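Local atomic coordinates of tyrosyl-DNA phosphodiesterase 2 (PDB entry 4F1H), a protein that belongs to the endonuclease/exonuclease/phosphatase family with a DNase I-like fold and is modelled with magnesium and bound DNA. Residues Glu175-Gln180 / Val219-Met224; Ser5-Asn10 / Asp36-Gln41; Asp206-Arg211 / Trp242-Thr247. All coordinates share one frame; numbering follows the deposited sequence.

Interaction 1 of 3, residues Glu175-Gln180 / Val219-Met224; sequences EQLGKQ and VTPDHM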
loop_
_atom_site.group_PDB
_atom_site.type_symbol
_atom_site.label_atom_id
_atom_site.label_comp_id
_atom_site.label_asym_id
_atom_site.label_seq_id
_atom_site.Cartn_x
_atom_site.Cartn_y
_atom_site.Cartn_z
ATOM N N GLU B 175 11.632 7.768 -1.337
ATOM C CA GLU B 175 10.606 8.745 -0.912
ATOM C C GLU B 175 11.242 9.846 -0.081
ATOM O O GLU B 175 11.006 11.043 -0.299
ATOM C CB GLU B 175 9.514 8.047 -0.090
ATOM C CG GLU B 175 8.738 7.038 -0.904
ATOM C CD GLU B 175 7.626 6.370 -0.110
ATOM O OE1 GLU B 175 7.618 6.444 1.144
ATOM O OE2 GLU B 175 6.751 5.768 -0.762
ATOM N N GLN B 176 12.068 9.441 0.869
ATOM C CA GLN B 176 12.701 10.379 1.794
ATOM C C GLN B 176 13.581 11.374 1.036
ATOM O O GLN B 176 13.696 12.553 1.431
ATOM C CB GLN B 176 13.508 9.591 2.839
ATOM C CG GLN B 176 14.041 10.415 3.997
ATOM C CD GLN B 176 12.931 10.886 4.927
ATOM O OE1 GLN B 176 11.861 10.274 5.008
ATOM N NE2 GLN B 176 13.179 11.982 5.632
ATOM N N LEU B 177 14.178 10.932 -0.076
ATOM C CA LEU B 177 15.054 11.806 -0.853
ATOM C C LEU B 177 14.288 12.699 -1.840
ATOM O O LEU B 177 14.895 13.436 -2.620
ATOM C CB LEU B 177 16.163 11.013 -1.570
ATOM C CG LEU B 177 17.246 10.449 -0.653
ATOM C CD1 LEU B 177 18.235 9.588 -1.441
ATOM C CD2 LEU B 177 17.993 11.582 0.040
ATOM N N GLY B 178 12.967 12.639 -1.796
ATOM C CA GLY B 178 12.167 13.575 -2.575
ATOM C C GLY B 178 11.423 13.024 -3.775
ATOM O O GLY B 178 10.960 13.790 -4.648
ATOM N N LYS B 179 11.311 11.703 -3.838
ATOM C CA LYS B 179 10.633 11.046 -4.961
ATOM C C LYS B 179 11.150 11.547 -6.324
ATOM O O LYS B 179 10.349 11.915 -7.221
ATOM C CB LYS B 179 9.116 11.201 -4.879
ATOM C CG LYS B 179 8.465 10.492 -3.676
ATOM C CD LYS B 179 6.946 10.597 -3.752
ATOM C CE LYS B 179 6.282 9.779 -2.669
ATOM N NZ LYS B 179 4.791 9.788 -2.827
ATOM N N GLN B 180 12.460 11.504 -6.491
ATOM C CA GLN B 180 13.104 12.072 -7.678
ATOM C C GLN B 180 12.817 11.234 -8.917
ATOM O O GLN B 180 12.896 9.998 -8.884
ATOM C CB GLN B 180 14.603 12.271 -7.433
ATOM C CG GLN B 180 14.866 13.163 -6.198
ATOM C CD GLN B 180 16.303 13.591 -6.061
ATOM O OE1 GLN B 180 17.039 13.623 -7.038
ATOM N NE2 GLN B 180 16.712 13.935 -4.843
ATOM N N VAL B 219 19.539 8.881 11.404
ATOM C CA VAL B 219 20.273 8.717 10.171
ATOM C C VAL B 219 19.355 9.215 9.083
ATOM O O VAL B 219 18.143 8.914 9.080
ATOM C CB VAL B 219 20.503 7.226 9.889
ATOM C CG1 VAL B 219 21.203 7.024 8.542
ATOM C CG2 VAL B 219 21.305 6.615 11.002
ATOM N N THR B 220 19.914 9.991 8.167
ATOM C CA THR B 220 19.178 10.363 6.972
ATOM C C THR B 220 19.929 9.821 5.759
ATOM O O THR B 220 21.159 9.718 5.782
ATOM C CB THR B 220 19.082 11.890 6.842
ATOM O OG1 THR B 220 20.402 12.442 6.884
ATOM C CG2 THR B 220 18.270 12.452 7.997
ATOM N N PRO B 221 19.194 9.462 4.704
ATOM C CA PRO B 221 19.932 9.196 3.461
ATOM C C PRO B 221 20.545 10.481 2.930
ATOM O O PRO B 221 20.024 11.572 3.207
ATOM C CB PRO B 221 18.844 8.683 2.510
ATOM C CG PRO B 221 17.546 9.226 3.042
ATOM C CD PRO B 221 17.734 9.318 4.543
ATOM N N ASP B 222 21.630 10.353 2.178
ATOM C CA ASP B 222 22.366 11.486 1.641
ATOM C C ASP B 222 22.092 11.627 0.150
ATOM O O ASP B 222 21.449 12.575 -0.291
ATOM C CB ASP B 222 23.843 11.256 1.913
ATOM C CG ASP B 222 24.723 12.336 1.330
ATOM O OD1 ASP B 222 24.344 13.515 1.473
ATOM O OD2 ASP B 222 25.784 12.002 0.738
ATOM N N HIS B 223 22.568 10.661 -0.629
ATOM C CA HIS B 223 22.369 10.696 -2.069
ATOM C C HIS B 223 22.094 9.293 -2.620
ATOM O O HIS B 223 22.569 8.301 -2.071
ATOM C CB HIS B 223 23.594 11.346 -2.721
ATOM C CG HIS B 223 23.883 10.862 -4.102
ATOM N ND1 HIS B 223 23.290 11.408 -5.222
ATOM C CD2 HIS B 223 24.710 9.888 -4.549
ATOM C CE1 HIS B 223 23.733 10.783 -6.298
ATOM N NE2 HIS B 223 24.599 9.856 -5.917
ATOM N N MET B 224 21.297 9.223 -3.680
ATOM C CA MET B 224 20.995 7.949 -4.348
ATOM C C MET B 224 21.147 8.096 -5.872
ATOM O O MET B 224 20.889 9.182 -6.425
ATOM C CB MET B 224 19.580 7.512 -3.940
ATOM C CG MET B 224 18.992 6.345 -4.673
ATOM S SD MET B 224 17.215 6.237 -4.224
ATOM C CE MET B 224 16.705 4.971 -5.387
#

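Interaction 2 of 3, residues Ser5-Asn10 / Asp36-Gln41; sequences SIISWN and DVVFLQ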
loop_
_atom_site.group_PDB
_atom_site.type_symbol
_atom_site.label_atom_id
_atom_site.label_comp_id
_atom_site.label_asym_id
_atom_site.label_seq_id
_atom_site.Cartn_x
_atom_site.Cartn_y
_atom_site.Cartn_z
ATOM N N SER B 5 28.041 3.609 2.525
ATOM C CA SER B 5 27.507 3.492 1.149
ATOM C C SER B 5 27.097 2.069 0.869
ATOM O O SER B 5 27.715 1.122 1.366
ATOM C CB SER B 5 28.539 3.919 0.104
ATOM O OG SER B 5 29.681 3.102 0.169
ATOM N N ILE B 6 26.070 1.897 0.036
ATOM C CA ILE B 6 25.602 0.547 -0.294
ATOM C C ILE B 6 25.274 0.463 -1.768
ATOM O O ILE B 6 25.046 1.488 -2.409
ATOM C CB ILE B 6 24.326 0.155 0.509
ATOM C CG1 ILE B 6 23.106 0.947 0.013
ATOM C CG2 ILE B 6 24.540 0.331 2.011
ATOM C CD1 ILE B 6 21.784 0.469 0.604
ATOM N N ILE B 7 25.275 -0.757 -2.316
ATOM C CA ILE B 7 24.708 -0.999 -3.636
ATOM C C ILE B 7 23.716 -2.128 -3.433
ATOM O O ILE B 7 24.006 -3.025 -2.662
ATOM C CB ILE B 7 25.771 -1.404 -4.662
ATOM C CG1 ILE B 7 26.521 -0.130 -5.117
ATOM C CG2 ILE B 7 25.148 -2.175 -5.883
ATOM C CD1 ILE B 7 27.599 -0.379 -6.165
ATOM N N SER B 8 22.551 -2.075 -4.079
ATOM C CA SER B 8 21.630 -3.222 -4.066
ATOM C C SER B 8 21.306 -3.519 -5.524
ATOM O O SER B 8 21.040 -2.609 -6.335
ATOM C CB SER B 8 20.325 -2.870 -3.328
ATOM O OG SER B 8 19.429 -3.991 -3.290
ATOM N N TRP B 9 21.336 -4.789 -5.897
ATOM C CA TRP B 9 21.157 -5.131 -7.323
ATOM C C TRP B 9 20.679 -6.561 -7.500
ATOM O O TRP B 9 21.307 -7.508 -7.002
ATOM C CB TRP B 9 22.484 -4.945 -8.052
ATOM C CG TRP B 9 22.394 -4.581 -9.512
ATOM C CD1 TRP B 9 21.373 -4.825 -10.402
ATOM C CD2 TRP B 9 23.398 -3.854 -10.236
ATOM N NE1 TRP B 9 21.705 -4.300 -11.654
ATOM C CE2 TRP B 9 22.954 -3.741 -11.572
ATOM C CE3 TRP B 9 24.652 -3.352 -9.889
ATOM C CZ2 TRP B 9 23.687 -3.065 -12.567
ATOM C CZ3 TRP B 9 25.416 -2.686 -10.905
ATOM C CH2 TRP B 9 24.909 -2.562 -12.217
ATOM N N ASN B 10 19.588 -6.736 -8.253
ATOM C CA ASN B 10 19.212 -8.071 -8.709
ATOM C C ASN B 10 20.009 -8.307 -10.000
ATOM O O ASN B 10 19.809 -7.611 -11.007
ATOM C CB ASN B 10 17.679 -8.108 -8.953
ATOM C CG ASN B 10 17.210 -9.424 -9.529
ATOM O OD1 ASN B 10 17.929 -10.066 -10.292
ATOM N ND2 ASN B 10 15.985 -9.823 -9.200
ATOM N N ASP B 36 30.449 0.045 0.976
ATOM C CA ASP B 36 30.634 -0.706 2.233
ATOM C C ASP B 36 29.829 -2.011 2.303
ATOM O O ASP B 36 30.303 -2.986 2.874
ATOM C CB ASP B 36 30.276 0.189 3.409
ATOM C CG ASP B 36 31.116 1.453 3.408
ATOM O OD1 ASP B 36 32.347 1.331 3.175
ATOM O OD2 ASP B 36 30.546 2.562 3.581
ATOM N N VAL B 37 28.649 -2.019 1.693
ATOM C CA VAL B 37 27.765 -3.186 1.726
ATOM C C VAL B 37 27.176 -3.374 0.345
ATOM O O VAL B 37 26.755 -2.394 -0.300
ATOM C CB VAL B 37 26.605 -3.013 2.723
ATOM C CG1 VAL B 37 25.806 -4.330 2.883
ATOM C CG2 VAL B 37 27.124 -2.570 4.126
ATOM N N VAL B 38 27.119 -4.618 -0.111
ATOM C CA VAL B 38 26.409 -4.917 -1.356
ATOM C C VAL B 38 25.322 -5.921 -1.017
ATOM O O VAL B 38 25.581 -6.919 -0.348
ATOM C CB VAL B 38 27.314 -5.538 -2.417
ATOM C CG1 VAL B 38 26.607 -5.555 -3.777
ATOM C CG2 VAL B 38 28.644 -4.767 -2.526
ATOM N N PHE B 39 24.104 -5.640 -1.480
ATOM C CA PHE B 39 22.974 -6.542 -1.291
ATOM C C PHE B 39 22.618 -7.036 -2.697
ATOM O O PHE B 39 22.296 -6.218 -3.587
ATOM C CB PHE B 39 21.745 -5.756 -0.754
ATOM C CG PHE B 39 21.965 -5.031 0.540
ATOM C CD1 PHE B 39 22.468 -3.739 0.568
ATOM C CD2 PHE B 39 21.593 -5.617 1.745
ATOM C CE1 PHE B 39 22.629 -3.035 1.781
ATOM C CE2 PHE B 39 21.736 -4.906 2.972
ATOM C CZ PHE B 39 22.214 -3.615 2.988
ATOM N N LEU B 40 22.692 -8.354 -2.920
ATOM C CA LEU B 40 22.485 -8.888 -4.276
ATOM C C LEU B 40 21.357 -9.864 -4.267
ATOM O O LEU B 40 21.126 -10.571 -3.264
ATOM C CB LEU B 40 23.738 -9.588 -4.796
ATOM C CG LEU B 40 24.945 -8.657 -4.974
ATOM C CD1 LEU B 40 26.207 -9.439 -5.355
ATOM C CD2 LEU B 40 24.652 -7.606 -6.017
ATOM N N GLN B 41 20.626 -9.887 -5.378
ATOM C CA GLN B 41 19.568 -10.890 -5.526
ATOM C C GLN B 41 19.719 -11.680 -6.813
ATOM O O GLN B 41 20.326 -11.209 -7.771
ATOM C CB GLN B 41 18.155 -10.253 -5.400
ATOM C CG GLN B 41 17.983 -9.434 -4.113
ATOM C CD GLN B 41 18.543 -8.013 -4.285
ATOM O OE1 GLN B 41 18.434 -7.413 -5.369
ATOM N NE2 GLN B 41 19.162 -7.490 -3.243
HETATM O O HOH W 1 31.885 4.321 0.996
HETATM O O HOH W 2 17.939 -4.768 -5.384
#

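Interaction 3 of 3, residues Asp206-Arg211 / Trp242-Thr247; sequences DRIFLR and WGIYCT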
loop_
_atom_site.group_PDB
_atom_site.type_symbol
_atom_site.label_atom_id
_atom_site.label_comp_id
_atom_site.label_asym_id
_atom_site.label_seq_id
_atom_site.Cartn_x
_atom_site.Cartn_y
_atom_site.Cartn_z
ATOM N N ASP B 206 12.980 -2.326 -6.758
ATOM C CA ASP B 206 14.123 -2.339 -5.874
ATOM C C ASP B 206 13.989 -1.166 -4.942
ATOM O O ASP B 206 13.855 -0.016 -5.398
ATOM C CB ASP B 206 15.367 -2.256 -6.750
ATOM C CG ASP B 206 15.433 -3.454 -7.688
ATOM O OD1 ASP B 206 15.837 -4.558 -7.212
ATOM O OD2 ASP B 206 14.992 -3.359 -8.860
ATOM N N ARG B 207 13.996 -1.457 -3.638
ATOM C CA ARG B 207 13.722 -0.447 -2.621
ATOM C C ARG B 207 14.614 -0.619 -1.423
ATOM O O ARG B 207 15.085 -1.728 -1.145
ATOM C CB ARG B 207 12.249 -0.488 -2.146
ATOM C CG ARG B 207 11.214 -0.433 -3.291
ATOM C CD ARG B 207 9.780 -0.290 -2.756
ATOM N NE ARG B 207 8.898 -0.185 -3.912
ATOM C CZ ARG B 207 7.651 0.297 -3.903
ATOM N NH1 ARG B 207 7.079 0.706 -2.770
ATOM N NH2 ARG B 207 6.978 0.364 -5.053
ATOM N N ILE B 208 14.851 0.487 -0.722
ATOM C CA ILE B 208 15.666 0.500 0.502
ATOM C C ILE B 208 14.817 1.062 1.624
ATOM O O ILE B 208 14.218 2.160 1.471
ATOM C CB ILE B 208 16.879 1.434 0.351
ATOM C CG1 ILE B 208 17.682 1.048 -0.896
ATOM C CG2 ILE B 208 17.734 1.433 1.604
ATOM C CD1 ILE B 208 18.744 2.106 -1.268
ATOM N N PHE B 209 14.770 0.339 2.748
ATOM C CA PHE B 209 14.051 0.783 3.973
ATOM C C PHE B 209 15.087 1.087 5.042
ATOM O O PHE B 209 16.060 0.339 5.210
ATOM C CB PHE B 209 13.061 -0.296 4.454
ATOM C CG PHE B 209 11.990 -0.650 3.434
ATOM C CD1 PHE B 209 11.449 0.320 2.585
ATOM C CD2 PHE B 209 11.559 -1.971 3.311
ATOM C CE1 PHE B 209 10.475 -0.022 1.640
ATOM C CE2 PHE B 209 10.574 -2.321 2.387
ATOM C CZ PHE B 209 10.048 -1.343 1.534
ATOM N N LEU B 210 14.899 2.195 5.755
ATOM C CA LEU B 210 15.874 2.677 6.729
ATOM C C LEU B 210 15.204 2.934 8.062
ATOM O O LEU B 210 14.127 3.526 8.111
ATOM C CB LEU B 210 16.530 3.967 6.203
ATOM C CG LEU B 210 17.388 4.738 7.211
ATOM C CD1 LEU B 210 18.674 3.932 7.556
ATOM C CD2 LEU B 210 17.762 6.131 6.669
ATOM N N ARG B 211 15.821 2.463 9.145
ATOM C CA ARG B 211 15.383 2.823 10.503
ATOM C C ARG B 211 16.604 3.271 11.311
ATOM O O ARG B 211 17.684 2.661 11.225
ATOM C CB ARG B 211 14.710 1.632 11.195
ATOM C CG ARG B 211 14.002 2.040 12.505
ATOM C CD ARG B 211 13.960 0.861 13.460
ATOM N NE ARG B 211 15.249 0.712 14.116
ATOM C CZ ARG B 211 15.540 -0.244 14.991
ATOM N NH1 ARG B 211 16.735 -0.273 15.550
ATOM N NH2 ARG B 211 14.644 -1.169 15.291
ATOM N N TRP B 242 18.074 -2.083 -12.933
ATOM C CA TRP B 242 19.123 -1.126 -12.630
ATOM C C TRP B 242 19.550 -1.370 -11.178
ATOM O O TRP B 242 18.744 -1.842 -10.352
ATOM C CB TRP B 242 18.587 0.290 -12.786
ATOM C CG TRP B 242 17.994 0.610 -14.147
ATOM C CD1 TRP B 242 16.886 1.360 -14.360
ATOM C CD2 TRP B 242 18.513 0.277 -15.447
ATOM N NE1 TRP B 242 16.660 1.503 -15.699
ATOM C CE2 TRP B 242 17.650 0.861 -16.394
ATOM C CE3 TRP B 242 19.614 -0.443 -15.897
ATOM C CZ2 TRP B 242 17.850 0.719 -17.781
ATOM C CZ3 TRP B 242 19.818 -0.565 -17.267
ATOM C CH2 TRP B 242 18.944 0.013 -18.181
ATOM N N GLY B 243 20.821 -1.111 -10.859
ATOM C CA GLY B 243 21.251 -1.193 -9.480
ATOM C C GLY B 243 20.999 0.116 -8.760
ATOM O O GLY B 243 20.802 1.156 -9.390
ATOM N N ILE B 244 20.957 0.070 -7.429
ATOM C CA ILE B 244 20.832 1.300 -6.643
ATOM C C ILE B 244 22.148 1.526 -5.907
ATOM O O ILE B 244 22.631 0.631 -5.213
ATOM C CB ILE B 244 19.727 1.197 -5.587
ATOM C CG1 ILE B 244 18.356 1.061 -6.261
ATOM C CG2 ILE B 244 19.678 2.470 -4.720
ATOM C CD1 ILE B 244 17.213 0.767 -5.266
ATOM N N TYR B 245 22.758 2.716 -6.071
ATOM C CA TYR B 245 23.842 3.158 -5.182
ATOM C C TYR B 245 23.281 4.187 -4.181
ATOM O O TYR B 245 22.530 5.103 -4.552
ATOM C CB TYR B 245 24.982 3.785 -5.989
ATOM C CG TYR B 245 26.068 4.399 -5.118
ATOM C CD1 TYR B 245 26.917 3.603 -4.358
ATOM C CD2 TYR B 245 26.252 5.782 -5.096
ATOM C CE1 TYR B 245 27.910 4.168 -3.567
ATOM C CE2 TYR B 245 27.238 6.343 -4.324
ATOM C CZ TYR B 245 28.047 5.542 -3.562
ATOM O OH TYR B 245 29.010 6.125 -2.771
ATOM N N CYS B 246 23.592 4.043 -2.896
ATOM C CA CYS B 246 23.041 5.008 -1.943
ATOM C C CYS B 246 24.018 5.274 -0.817
ATOM O O CYS B 246 24.665 4.351 -0.323
ATOM C CB CYS B 246 21.726 4.474 -1.347
ATOM S SG CYS B 246 20.753 5.719 -0.468
ATOM N N THR B 247 24.125 6.528 -0.400
ATOM C CA THR B 247 24.904 6.863 0.794
ATOM C C THR B 247 24.035 7.368 1.944
ATOM O O THR B 247 22.913 7.847 1.740
ATOM C CB THR B 247 25.977 7.933 0.519
ATOM O OG1 THR B 247 25.341 9.092 -0.025
ATOM C CG2 THR B 247 26.993 7.458 -0.467
#

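Interaction 1 of 3, residues Glu175-Gln180 / Val219-Met224
L177 and P221 lead a small, apolar contact at the surface of the DNase I-like β-sandwich, where the end of helix 173-176 settles against strand 220-227, an edge strand of its sheet within this chain. About 234 Å² is buried and no hydrogen bond crosses, so the joint is one of apolar packing. L177 gives the largest share. Its CG lies beside the backbone N and anti to the carbonyl carbon (chi1 -71°), which carries the branch point to the strand and lets the two methyls part over different residues. CD2 sits 3.8 Å from CG of P221 and also approaches the carbonyl oxygen of D222, while CD1 presses on CB of M224 at 3.5 Å. Beyond that CB the extended M224 side chain runs away from L177 and reaches W174. Q176 adds a smaller share: its CG meets CG of P221 at 3.8 Å as the two side chains cross at about a right angle. V173 and L210 also touch the P221 ring, tying it to both the helix and strand 202-211 of the other sheet. D222 points the other way, and its OD2 forms a salt bridge with K3 and a hydrogen bond with OG1 of T247. The helix ends just after L177 in a Schellman motif: G178, with phi 109°, returns its N to O of E175 at 2.9 Å. The chain turns so that the amide NE2 of Q180 comes back to O of L177, at 2.9 Å in a nearly straight bond, 169° at the hydrogen.

Interaction 2 of 3, residues Ser5-Asn10 / Asp36-Gln41
The ring of F39 meets I6 across two parallel strands of a β-α-β unit, strand 4-10, helix 19-33 and strand 37-43, in the core of the DNase I-like fold. CB of I6 lies in the ring plane at its edge, and the carbonyl oxygen of I7 is also near that plane. CD1 of I6 approaches CE1 of F39 obliquely at 3.8 Å. One face of the ring carries CG1 of V37, displaced toward the rim, from the same strand. I148 and A150 of the opposing sheet also touch the phenyl group. The indole of W9 belongs to the other side of the sheet, where Y29 meets it edge to face and its NE1 bonds to O of H241; across the strands only its root is engaged, with CB 4.0 Å from CD2 of L40. The backbones run in a parallel ladder, I7 and W9 each using both N and O, with F39 N to I7 O at 2.9 Å as one rung. At the N-terminal end side chains extend the ladder. OD2 of D36 takes the N-H of S5 at 2.9 Å, on the anti side of the carboxylate and 32° out of its plane, while OD1 is held by R78. In return OG of S5 accepts the N-H of D36 at 3.3 Å. At the other end, N10 places its side chain about 4 Å from the magnesium ion; its ND2 bonds to OD2 of D152 and its OD1 accepts N of D12. Bent at chi2 (83°), Q41 turns its amide toward the backbone of W9 and N10; NE2 goes to T114, and a water accepts from OG of S8 and donates to OE1 of Q41, 2.7 Å from each.

Interaction 3 of 3, residues Asp206-Arg211 / Trp242-Thr247
D206 opens a face-to-face contact with I244 between the two sheets of the DNase I-like β-sandwich. Strand 206-211 belongs to one sheet and strand 243-247 to the other; their axes pass 8.2 Å apart at an angle of 27°, with no hydrogen bond between them. This is how sandwich layers generally join, by interleaved side chains and not by backbone pairing. At D206 the contact is made by the root and the main chain: CD1 of I244 comes within 3.5 Å of O and 3.8 Å of CB of D206. The carboxylate faces other partners, since OD2 bonds to both OG1 of T186 and ND1 of H241, which would help orient the imidazole of the residue just before W242. R207 turns its side chain from the interface; its NE bonds to O of R204 and its NH2 forms a salt bridge with D157. I208 points back between the sheets and carries the largest share on its strand. With CG1 anti to the carbonyl carbon (chi1 -54°) and the chain extended beyond it, CD1 is delivered to the opposite layer, where it lies 3.6 Å from CG2 of I244. The two isoleucines slide past one another in opposite directions, each ending beside the root of another residue. I6, from strand 4-10 beside strand 243-249, also packs on I208. M224, on the adjacent strand 220-227, touches I244 and C246. The last step across the interface belongs to the same I208 methyl, whose CD1 rests 3.8 Å from CB of C246.

Interactions 2 and 3 are buried core contacts, whereas interaction 1 lies at the surface. All three reach one sheet: interaction 2 is made within it by backbone bonds and flanking polar groups, and interactions 1 and 3 pack other elements against it through apolar contact without any crossing hydrogen bond. Strand 4-10 pairs with strand 243-249 through I6 N to C246 O, at 2.9 Å, coupling interactions 2 and 3. Strand 243-249 in turn pairs with strand 220-227 through D222 N to T247 O, at 2.8 Å, coupling interactions 3 and 1. Interactions 1 and 2 do not touch, their centres being about 17 Å apart.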